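Side-chain contact in SMI1/KNR4 family protein (Pseudomonas syringae pv. tomato, PDB 2PAG), which is of uncharacterised function but binds calcium and belongs to the SMI1/KNR4 (SUKH) family: residues I88-D93 with E122-W127. Sequence-based numbering, arbitrary orientation.
Sequences IPICQD and ESVWHW
Cys91 and Ile90 press from the bulged edge strand 88-93 against Trp127 and Val124, which lie in the first turn of helix 124-132. From CB, which points toward the strand, the Trp127 side chain runs out with CG anti to the backbone N (chi1 178°), which carries the indole away from the helix. Along the benzo half of the ring, CE3 is the first atom to meet the strand, 4.0 Å from Ile90 CD1, and CZ3 keeps the same methyl as neighbour at 4.2 Å. At the far end, CH2 and CZ2 share Cys91 as partner: CB of Cys91 lies 3.5 Å from CZ2, and its SG is 3.9 Å from CH2. The sulfur sits at the edge of the six-membered ring, 5.0 Å from SG to the ring centroid and 74° off its normal, a Cys sulfur-aromatic contact. Ile90, extended through both side-chain torsions, brings CD1 against both the indole and Val124, whose CG2 is 3.7 Å from that methyl.

Two neighbouring strand residues can face the helix together because Ile90 and Cys91 form a classic beta bulge opposite Tyr98. The Tyr98 ring also meets the indole, and Trp121 packs against it edge-to-face, while Phe45 of helix 40-49 touches Val124. At the helix start, Ser123 is the N-cap, its OG accepting a weak bond from Trp125 N and sharing a hydrogen bond with His126 ND1 at 2.7 Å. Buried methyls, a thiol and an indole thus join sheet and C-terminal helix by apolar and sulfur-aromatic packing, with no charged group among the touching side chains.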
loop_
_atom_site.group_PDB
_atom_site.type_symbol
_atom_site.label_atom_id
_atom_site.label_comp_id
_atom_site.label_asym_id
_atom_site.label_seq_id
_atom_site.Cartn_x
_atom_site.Cartn_y
_atom_site.Cartn_z
ATOM N N ILE A 88 5.701 -3.013 -6.685
ATOM C CA ILE A 88 4.570 -2.093 -6.560
ATOM C C ILE A 88 4.559 -1.462 -5.175
ATOM O O ILE A 88 4.428 -2.158 -4.167
ATOM C CB ILE A 88 3.219 -2.807 -6.753
ATOM C CG1 ILE A 88 3.189 -3.529 -8.099
ATOM C CG2 ILE A 88 2.084 -1.788 -6.676
ATOM C CD1 ILE A 88 1.968 -4.416 -8.281
ATOM N N PRO A 89 4.675 -0.129 -5.102
ATOM C CA PRO A 89 4.671 0.521 -3.787
ATOM C C PRO A 89 3.409 0.282 -2.978
ATOM O O PRO A 89 2.306 0.287 -3.518
ATOM C CB PRO A 89 4.831 1.999 -4.129
ATOM C CG PRO A 89 5.620 1.964 -5.392
ATOM C CD PRO A 89 4.977 0.842 -6.167
ATOM N N ILE A 90 3.578 0.053 -1.679
ATOM C CA ILE A 90 2.432 -0.104 -0.806
ATOM C C ILE A 90 2.416 1.111 0.119
ATOM O O ILE A 90 1.369 1.507 0.614
ATOM C CB ILE A 90 2.469 -1.433 0.019
ATOM C CG1 ILE A 90 1.263 -1.466 0.960
ATOM C CG2 ILE A 90 3.771 -1.550 0.834
ATOM C CD1 ILE A 90 1.046 -2.802 1.653
ATOM N N CYS A 91 3.576 1.726 0.339
ATOM C CA CYS A 91 3.591 2.898 1.202
ATOM C C CYS A 91 4.836 3.756 1.078
ATOM O O CYS A 91 5.955 3.275 1.221
ATOM C CB CYS A 91 3.410 2.477 2.663
ATOM S SG CYS A 91 3.237 3.857 3.825
ATOM N N GLN A 92 4.623 5.039 0.810
ATOM C CA GLN A 92 5.729 5.981 0.710
ATOM C C GLN A 92 6.165 6.376 2.127
ATOM O O GLN A 92 5.346 6.429 3.048
ATOM C CB GLN A 92 5.278 7.228 -0.049
ATOM C CG GLN A 92 6.402 8.205 -0.358
ATOM C CD GLN A 92 5.896 9.494 -0.974
ATOM O OE1 GLN A 92 4.847 9.516 -1.625
ATOM N NE2 GLN A 92 6.652 10.581 -0.785
ATOM N N ASP A 93 7.454 6.631 2.309
ATOM C CA ASP A 93 7.971 7.060 3.609
ATOM C C ASP A 93 9.094 8.034 3.295
ATOM O O ASP A 93 10.259 7.649 3.222
ATOM C CB ASP A 93 8.503 5.874 4.420
ATOM C CG ASP A 93 8.907 6.266 5.839
ATOM O OD1 ASP A 93 8.512 7.364 6.295
ATOM O OD2 ASP A 93 9.608 5.469 6.506
ATOM N N GLU A 122 7.494 -10.765 5.349
ATOM C CA GLU A 122 6.944 -11.912 4.632
ATOM C C GLU A 122 5.681 -11.655 3.828
ATOM O O GLU A 122 5.432 -12.342 2.841
ATOM C CB GLU A 122 6.680 -13.073 5.595
ATOM C CG GLU A 122 7.922 -13.708 6.211
ATOM C CD GLU A 122 8.700 -12.759 7.097
ATOM O OE1 GLU A 122 8.071 -11.933 7.794
ATOM O OE2 GLU A 122 9.951 -12.853 7.108
ATOM N N SER A 123 4.883 -10.684 4.259
ATOM C CA SER A 123 3.639 -10.351 3.574
ATOM C C SER A 123 3.210 -8.938 3.922
ATOM O O SER A 123 3.742 -8.319 4.856
ATOM C CB SER A 123 2.518 -11.309 3.988
ATOM O OG SER A 123 2.016 -10.963 5.273
ATOM N N VAL A 124 2.234 -8.434 3.168
ATOM C CA VAL A 124 1.709 -7.100 3.406
ATOM C C VAL A 124 1.077 -7.036 4.793
ATOM O O VAL A 124 1.058 -5.981 5.429
ATOM C CB VAL A 124 0.658 -6.729 2.341
ATOM C CG1 VAL A 124 -0.143 -5.532 2.790
ATOM C CG2 VAL A 124 1.351 -6.449 1.014
ATOM N N TRP A 125 0.560 -8.167 5.267
ATOM C CA TRP A 125 -0.044 -8.185 6.591
ATOM C C TRP A 125 1.026 -8.118 7.689
ATOM O O TRP A 125 0.787 -7.545 8.755
ATOM C CB TRP A 125 -0.946 -9.413 6.741
ATOM C CG TRP A 125 -2.198 -9.284 5.904
ATOM C CD1 TRP A 125 -2.620 -10.126 4.915
ATOM C CD2 TRP A 125 -3.170 -8.228 5.971
ATOM N NE1 TRP A 125 -3.792 -9.662 4.361
ATOM C CE2 TRP A 125 -4.150 -8.497 4.991
ATOM C CE3 TRP A 125 -3.306 -7.082 6.764
ATOM C CZ2 TRP A 125 -5.255 -7.660 4.784
ATOM C CZ3 TRP A 125 -4.404 -6.247 6.558
ATOM C CH2 TRP A 125 -5.364 -6.545 5.574
ATOM N N HIS A 126 2.203 -8.687 7.436
ATOM C CA HIS A 126 3.292 -8.602 8.413
ATOM C C HIS A 126 3.704 -7.140 8.485
ATOM O O HIS A 126 3.979 -6.600 9.559
ATOM C CB HIS A 126 4.508 -9.422 7.975
ATOM C CG HIS A 126 4.355 -10.892 8.181
ATOM N ND1 HIS A 126 3.613 -11.690 7.338
ATOM C CD2 HIS A 126 4.848 -11.711 9.140
ATOM C CE1 HIS A 126 3.656 -12.939 7.767
ATOM N NE2 HIS A 126 4.401 -12.978 8.859
ATOM N N TRP A 127 3.752 -6.503 7.322
ATOM C CA TRP A 127 4.116 -5.097 7.250
ATOM C C TRP A 127 3.073 -4.236 7.968
ATOM O O TRP A 127 3.419 -3.310 8.700
ATOM C CB TRP A 127 4.221 -4.656 5.790
ATOM C CG TRP A 127 4.547 -3.206 5.648
ATOM C CD1 TRP A 127 5.784 -2.628 5.727
ATOM C CD2 TRP A 127 3.610 -2.131 5.511
ATOM N NE1 TRP A 127 5.672 -1.256 5.656
ATOM C CE2 TRP A 127 4.348 -0.927 5.522
ATOM C CE3 TRP A 127 2.215 -2.069 5.385
ATOM C CZ2 TRP A 127 3.736 0.327 5.411
ATOM C CZ3 TRP A 127 1.609 -0.824 5.278
ATOM C CH2 TRP A 127 2.371 0.358 5.291
#